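B12-binding domain-containing protein (Kitasatospora setae, PDB 6WTE) binds cobalamin and a [4Fe-4S] cluster and is a methyltransferase of the radical SAM superfamily, probably working by a non-radical route. Local coordinates at residues L41-D46 with L210-R215; G263-H268 with R302-V307. One frame throughout, in Å; residues are numbered along the deposited sequence. Where two conformers were deposited one is given.

Interaction 1 of 2, residues L41-D46 with L210-R215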
loop_
_atom_site.group_PDB
_atom_site.type_symbol
_atom_site.label_atom_id
_atom_site.label_comp_id
_atom_site.label_asym_id
_atom_site.label_seq_id
_atom_site.Cartn_x
_atom_site.Cartn_y
_atom_site.Cartn_z
ATOM N N LEU A 41 -12.461 -1.578 13.555
ATOM C CA LEU A 41 -11.821 -2.084 14.762
ATOM C C LEU A 41 -10.534 -1.352 15.108
ATOM O O LEU A 41 -9.941 -1.642 16.155
ATOM C CB LEU A 41 -11.538 -3.586 14.614
ATOM C CG LEU A 41 -12.754 -4.449 14.265
ATOM C CD1 LEU A 41 -12.373 -5.921 14.130
ATOM C CD2 LEU A 41 -13.859 -4.278 15.299
ATOM N N THR A 42 -10.104 -0.400 14.274
ATOM C CA THR A 42 -8.836 0.286 14.515
ATOM C C THR A 42 -8.831 0.996 15.864
ATOM O O THR A 42 -7.838 0.947 16.596
ATOM C CB THR A 42 -8.561 1.276 13.383
ATOM O OG1 THR A 42 -8.521 0.563 12.143
ATOM C CG2 THR A 42 -7.227 2.010 13.594
ATOM N N PHE A 43 -9.937 1.650 16.217
ATOM C CA PHE A 43 -10.043 2.331 17.498
ATOM C C PHE A 43 -10.656 1.442 18.576
ATOM O O PHE A 43 -11.069 1.944 19.627
ATOM C CB PHE A 43 -10.856 3.621 17.342
ATOM C CG PHE A 43 -10.440 4.463 16.164
ATOM C CD1 PHE A 43 -9.160 4.978 16.076
ATOM C CD2 PHE A 43 -11.336 4.738 15.143
ATOM C CE1 PHE A 43 -8.773 5.755 14.984
ATOM C CE2 PHE A 43 -10.960 5.515 14.057
ATOM C CZ PHE A 43 -9.676 6.023 13.978
ATOM N N ARG A 44 -10.717 0.133 18.340
ATOM C CA ARG A 44 -11.182 -0.839 19.322
ATOM C C ARG A 44 -10.185 -1.984 19.448
ATOM O O ARG A 44 -10.563 -3.141 19.663
ATOM C CB ARG A 44 -12.567 -1.365 18.949
ATOM C CG ARG A 44 -13.642 -0.290 18.816
ATOM C CD ARG A 44 -14.048 0.281 20.169
ATOM N NE ARG A 44 -14.579 -0.740 21.069
ATOM C CZ ARG A 44 -15.869 -1.052 21.164
ATOM N NH1 ARG A 44 -16.763 -0.425 20.410
ATOM N NH2 ARG A 44 -16.269 -1.995 22.009
ATOM N N ARG A 45 -8.888 -1.669 19.331
ATOM C CA ARG A 45 -7.854 -2.702 19.315
ATOM C C ARG A 45 -7.905 -3.574 20.557
ATOM O O ARG A 45 -7.645 -4.782 20.490
ATOM C CB ARG A 45 -6.464 -2.070 19.215
ATOM C CG ARG A 45 -6.202 -1.290 17.969
ATOM C CD ARG A 45 -4.712 -1.014 17.816
ATOM N NE ARG A 45 -4.166 -0.103 18.821
ATOM C CZ ARG A 45 -2.880 0.225 18.901
ATOM N NH1 ARG A 45 -2.458 1.061 19.838
ATOM N NH2 ARG A 45 -2.008 -0.289 18.040
ATOM N N ASP A 46 -8.201 -2.977 21.702
ATOM C CA ASP A 46 -8.103 -3.675 22.970
ATOM C C ASP A 46 -9.379 -4.412 23.346
ATOM O O ASP A 46 -9.378 -5.139 24.345
ATOM C CB ASP A 46 -7.714 -2.682 24.070
ATOM C CG ASP A 46 -6.547 -1.793 23.660
ATOM O OD1 ASP A 46 -5.601 -2.304 23.020
ATOM O OD2 ASP A 46 -6.581 -0.581 23.963
ATOM N N LEU A 210 -12.881 12.215 9.956
ATOM C CA LEU A 210 -12.303 13.253 10.806
ATOM C C LEU A 210 -11.576 12.645 11.997
ATOM O O LEU A 210 -10.534 13.158 12.420
ATOM C CB LEU A 210 -13.386 14.225 11.277
ATOM C CG LEU A 210 -12.868 15.382 12.135
ATOM C CD1 LEU A 210 -11.922 16.287 11.324
ATOM C CD2 LEU A 210 -14.026 16.172 12.709
ATOM N N GLU A 211 -12.099 11.543 12.541
ATOM C CA GLU A 211 -11.416 10.871 13.644
ATOM C C GLU A 211 -10.000 10.468 13.250
ATOM O O GLU A 211 -9.045 10.704 13.997
ATOM C CB GLU A 211 -12.214 9.643 14.089
ATOM C CG GLU A 211 -11.625 8.931 15.301
ATOM C CD GLU A 211 -11.641 9.783 16.563
ATOM O OE1 GLU A 211 -12.464 10.721 16.656
ATOM O OE2 GLU A 211 -10.827 9.513 17.470
ATOM N N TYR A 212 -9.843 9.876 12.064
ATOM C CA TYR A 212 -8.504 9.533 11.592
ATOM C C TYR A 212 -7.656 10.779 11.390
ATOM O O TYR A 212 -6.466 10.791 11.725
ATOM C CB TYR A 212 -8.589 8.744 10.291
ATOM C CG TYR A 212 -8.902 7.285 10.502
ATOM C CD1 TYR A 212 -7.895 6.385 10.818
ATOM C CD2 TYR A 212 -10.202 6.813 10.388
ATOM C CE1 TYR A 212 -8.170 5.045 11.008
ATOM C CE2 TYR A 212 -10.490 5.470 10.580
ATOM C CZ TYR A 212 -9.466 4.594 10.888
ATOM O OH TYR A 212 -9.724 3.257 11.074
ATOM N N TYR A 213 -8.256 11.840 10.852
ATOM C CA TYR A 213 -7.495 13.058 10.588
ATOM C C TYR A 213 -6.972 13.669 11.881
ATOM O O TYR A 213 -5.823 14.115 11.946
ATOM C CB TYR A 213 -8.369 14.056 9.832
ATOM C CG TYR A 213 -7.648 15.299 9.371
ATOM C CD1 TYR A 213 -6.767 15.252 8.301
ATOM C CD2 TYR A 213 -7.861 16.522 9.998
ATOM C CE1 TYR A 213 -6.112 16.379 7.866
ATOM C CE2 TYR A 213 -7.209 17.669 9.565
ATOM C CZ TYR A 213 -6.337 17.586 8.500
ATOM O OH TYR A 213 -5.687 18.709 8.066
ATOM N N ARG A 214 -7.795 13.682 12.932
ATOM C CA ARG A 214 -7.362 14.234 14.209
ATOM C C ARG A 214 -6.296 13.381 14.878
ATOM O O ARG A 214 -5.559 13.885 15.733
ATOM C CB ARG A 214 -8.563 14.399 15.141
ATOM C CG ARG A 214 -9.538 15.473 14.686
ATOM C CD ARG A 214 -10.727 15.601 15.630
ATOM N NE ARG A 214 -10.317 15.887 17.004
ATOM C CZ ARG A 214 -10.492 15.051 18.023
ATOM N NH1 ARG A 214 -10.088 15.389 19.240
ATOM N NH2 ARG A 214 -11.079 13.877 17.827
ATOM N N ARG A 215 -6.198 12.106 14.511
ATOM C CA ARG A 215 -5.180 11.220 15.054
ATOM C C ARG A 215 -3.979 11.088 14.124
ATOM O O ARG A 215 -3.137 10.211 14.333
ATOM C CB ARG A 215 -5.795 9.851 15.361
ATOM C CG ARG A 215 -7.011 9.972 16.274
ATOM C CD ARG A 215 -7.645 8.638 16.647
ATOM N NE ARG A 215 -7.128 8.122 17.911
ATOM C CZ ARG A 215 -7.826 7.363 18.749
ATOM N NH1 ARG A 215 -9.081 7.039 18.466
ATOM N NH2 ARG A 215 -7.275 6.938 19.877
#

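Interaction 2 of 2, residues G263-H268 with R302-V307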
loop_
_atom_site.group_PDB
_atom_site.type_symbol
_atom_site.label_atom_id
_atom_site.label_comp_id
_atom_site.label_asym_id
_atom_site.label_seq_id
_atom_site.Cartn_x
_atom_site.Cartn_y
_atom_site.Cartn_z
ATOM N N GLY A 263 -12.766 20.216 7.149
ATOM C CA GLY A 263 -11.524 20.523 7.831
ATOM C C GLY A 263 -10.396 19.557 7.539
ATOM O O GLY A 263 -9.317 19.684 8.131
ATOM N N ILE A 264 -10.622 18.586 6.662
ATOM C CA ILE A 264 -9.582 17.609 6.297
ATOM C C ILE A 264 -8.797 18.255 5.162
ATOM O O ILE A 264 -9.034 18.028 3.974
ATOM C CB ILE A 264 -10.182 16.248 5.929
ATOM C CG1 ILE A 264 -11.001 15.689 7.104
ATOM C CG2 ILE A 264 -9.091 15.271 5.494
ATOM C CD1 ILE A 264 -11.764 14.401 6.766
ATOM N N LEU A 265 -7.842 19.103 5.546
ATOM C CA LEU A 265 -7.132 19.964 4.605
ATOM C C LEU A 265 -5.891 19.305 4.020
ATOM O O LEU A 265 -5.585 19.514 2.841
ATOM C CB LEU A 265 -6.752 21.278 5.288
ATOM C CG LEU A 265 -7.919 22.114 5.814
ATOM C CD1 LEU A 265 -7.376 23.364 6.497
ATOM C CD2 LEU A 265 -8.867 22.483 4.678
ATOM N N ASP A 266 -5.171 18.518 4.814
ATOM C CA ASP A 266 -4.045 17.741 4.306
ATOM C C ASP A 266 -4.561 16.475 3.638
ATOM O O ASP A 266 -5.170 15.622 4.295
ATOM C CB ASP A 266 -3.082 17.391 5.441
ATOM C CG ASP A 266 -2.388 18.607 6.014
ATOM O OD1 ASP A 266 -1.411 19.078 5.398
ATOM O OD2 ASP A 266 -2.837 19.105 7.068
ATOM N N GLN A 267 -4.316 16.342 2.340
ATOM C CA GLN A 267 -4.794 15.197 1.582
ATOM C C GLN A 267 -3.632 14.560 0.845
ATOM O O GLN A 267 -2.794 15.254 0.264
ATOM C CB GLN A 267 -5.901 15.603 0.605
ATOM C CG GLN A 267 -7.073 16.282 1.314
ATOM C CD GLN A 267 -8.159 16.759 0.370
ATOM O OE1 GLN A 267 -8.163 16.418 -0.807
ATOM N NE2 GLN A 267 -9.090 17.559 0.893
ATOM N N HIS A 268 -3.576 13.236 0.902
ATOM C CA HIS A 268 -2.510 12.463 0.285
ATOM C C HIS A 268 -3.091 11.688 -0.889
ATOM O O HIS A 268 -4.096 10.987 -0.729
ATOM C CB HIS A 268 -1.889 11.518 1.317
ATOM C CG HIS A 268 -0.550 10.976 0.924
ATOM N ND1 HIS A 268 -0.397 9.970 -0.007
ATOM C CD2 HIS A 268 0.698 11.302 1.335
ATOM C CE1 HIS A 268 0.887 9.699 -0.151
ATOM N NE2 HIS A 268 1.574 10.494 0.649
ATOM N N ARG A 302 -7.652 26.130 1.133
ATOM C CA ARG A 302 -6.773 25.736 2.226
ATOM C C ARG A 302 -6.208 24.331 2.030
ATOM O O ARG A 302 -5.639 23.763 2.968
ATOM C CB ARG A 302 -7.518 25.841 3.561
ATOM C CG ARG A 302 -7.952 27.272 3.898
ATOM C CD ARG A 302 -8.653 27.376 5.251
ATOM N NE ARG A 302 -9.880 26.588 5.293
ATOM C CZ ARG A 302 -11.035 26.969 4.754
ATOM N NH1 ARG A 302 -11.126 28.133 4.120
ATOM N NH2 ARG A 302 -12.099 26.184 4.842
ATOM N N LEU A 303 -6.333 23.771 0.827
ATOM C CA LEU A 303 -5.827 22.428 0.556
ATOM C C LEU A 303 -4.316 22.357 0.743
ATOM O O LEU A 303 -3.580 23.268 0.361
ATOM C CB LEU A 303 -6.190 22.010 -0.869
ATOM C CG LEU A 303 -5.559 20.716 -1.392
ATOM C CD1 LEU A 303 -6.122 19.507 -0.650
ATOM C CD2 LEU A 303 -5.772 20.583 -2.897
ATOM N N ARG A 304 -3.858 21.274 1.356
ATOM C CA ARG A 304 -2.434 20.983 1.486
ATOM C C ARG A 304 -2.239 19.584 0.914
ATOM O O ARG A 304 -2.549 18.594 1.579
ATOM C CB ARG A 304 -1.979 21.094 2.937
ATOM C CG ARG A 304 -2.201 22.494 3.513
ATOM C CD ARG A 304 -1.609 22.660 4.904
ATOM N NE ARG A 304 -2.349 21.934 5.937
ATOM C CZ ARG A 304 -3.296 22.463 6.707
ATOM N NH1 ARG A 304 -3.645 23.734 6.569
ATOM N NH2 ARG A 304 -3.900 21.715 7.623
ATOM N N LEU A 305 -1.751 19.508 -0.323
ATOM C CA LEU A 305 -1.717 18.263 -1.081
ATOM C C LEU A 305 -0.355 17.599 -0.943
ATOM O O LEU A 305 0.683 18.254 -1.092
ATOM C CB LEU A 305 -2.023 18.519 -2.558
ATOM C CG LEU A 305 -2.180 17.291 -3.453
ATOM C CD1 LEU A 305 -3.359 16.451 -2.993
ATOM C CD2 LEU A 305 -2.370 17.747 -4.892
ATOM N N TRP A 306 -0.365 16.294 -0.695
ATOM C CA TRP A 306 0.852 15.506 -0.549
ATOM C C TRP A 306 0.795 14.392 -1.579
ATOM O O TRP A 306 -0.164 13.617 -1.599
ATOM C CB TRP A 306 0.974 14.954 0.873
ATOM C CG TRP A 306 0.925 16.048 1.910
ATOM C CD1 TRP A 306 -0.193 16.593 2.478
ATOM C CD2 TRP A 306 2.042 16.741 2.475
ATOM N NE1 TRP A 306 0.163 17.584 3.365
ATOM C CE2 TRP A 306 1.530 17.696 3.376
ATOM C CE3 TRP A 306 3.427 16.656 2.298
ATOM C CZ2 TRP A 306 2.355 18.545 4.110
ATOM C CZ3 TRP A 306 4.243 17.504 3.028
ATOM C CH2 TRP A 306 3.705 18.434 3.924
ATOM N N VAL A 307 1.800 14.328 -2.450
ATOM C CA VAL A 307 1.753 13.408 -3.582
ATOM C C VAL A 307 2.975 12.498 -3.562
ATOM O O VAL A 307 3.997 12.789 -2.936
ATOM C CB VAL A 307 1.649 14.150 -4.938
ATOM C CG1 VAL A 307 0.419 15.056 -4.961
ATOM C CG2 VAL A 307 2.926 14.969 -5.235
#

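Interaction 1 of 2, residues L41-D46 with L210-R215
Phe43 reaches from the loop 41-46 to the end of helix 209-214 and lodges its ring among Tyr212, Glu211 and Arg215. Its CZ sits over the centre of the Tyr212 ring, 3.4 Å from Tyr212 CZ, with the two ring planes inclined at 49°, an oblique aromatic pair. One face of the Phe43 ring, toward its rim, takes the aliphatic part of Glu211: CG lies 3.7 Å from Phe43 CE2 in a CH-pi contact. Glu211 has CG anti to the backbone N (chi1 -176°), which sets that methylene over the phenyl ring, while the carboxylate beyond pairs with Arg215 NH1 through OE2 and, at longer range, with Arg214 NH2 through OE1.

Arg215 runs past Phe43 in the opposite direction, its guanidinium plane within 2° of the ring plane. Its CD lies 3.5 Å from Phe43 CE1 and its NH1 3.2 Å from Phe43 CD1, an oblique approach. A flat apolar ring suits the place: Glu211 CG covers one face, Tyr212 meets its CZ end, and Arg215 passes it with a methylene and a nitrogen paired with Glu211.

Beyond the rings, Thr42 OG1 and Tyr212 OH come within 3.1 Å. Both belong to buried residues and have stronger partners elsewhere: Tyr212 OH is hydrogen-bonded to Asp40, and Thr42 OG1 chiefly to the carbonyl of Asn11, a cobalamin-binding residue. The loop connects strand 35-40, at the outer edge of the B12-binding sheet, to helix 48-58, and Tyr212, which also touches Asn9 of the adjacent strand 4-9, links helix 209-214 to that sheet.

Interaction 2 of 2, residues G263-H268 with R302-V307
A beta-alpha-beta crossover brings strands 266-269 and 304-309 side by side, and its polar centre is the carboxylate of Asp266. Arg304 grips this group side-on: NH2 bonds to Asp266 OD2 at 2.9 Å and NE to Asp266 OD1 at 3.1 Å. Both nitrogens meet the oxygens from above the carboxylate plane, the two flat groups being turned 52° apart. Trp306 NE1 adds a bond, 3.0 Å to Asp266 OD1 on its anti lone pair and near the indole plane. Aspartate suits the site because its two oxygens can take guanidinium and indole N-H together; OD2 probably also bonds to Tyr213 of helix 209-214. Leu265 CB lies over one guanidinium face, 3.7 Å from Arg304 NH2.

The strands are parallel neighbours, with helix 278-294 in the connection between them, as in the TIM-barrel-like core of radical SAM enzymes. Arg304 N bonds to Leu265 O, Gln267 N to Arg304 O, and Trp306 N to Gln267 O at 2.8 Å. Asp266, His268, Arg304 and Trp306 share one face of the sheet; there His268 touches the bound cobalamin, and its CD2 packs 3.7 Å from Trp306 CB.

On the other face, Leu303 CD1 meets the amide of Gln267, 3.6 Å from CD, the two side chains crossing at about a right angle. Gln267 NE2 turns back to Ile264 O at 3.1 Å, nearly straight at the hydrogen (171°), and also bonds to the carbonyl of Met256 in helix 249-261, against which Leu303 and Leu305 pack.

Interaction 1 closes before interaction 2 opens, and their centres lie about 19 Å apart. The first sets the loop 41-46 of the B12-binding region against helix 209-214; the second pairs two parallel strands of the radical SAM core. Helix 209-214 mediates between them, with Tyr212 and Tyr213 serving different partners: Tyr212 meets the B12-binding loop, whereas Tyr213 reaches across to interaction 2, where its CE2 also packs on Gly263 O. One short helix thus touches both contacts and bridges the two regions. Because cobalamin-binding residues or the cofactor itself lie close to both contacts, this connection probably helps to fix the relative placement of the two regions around the cobalamin.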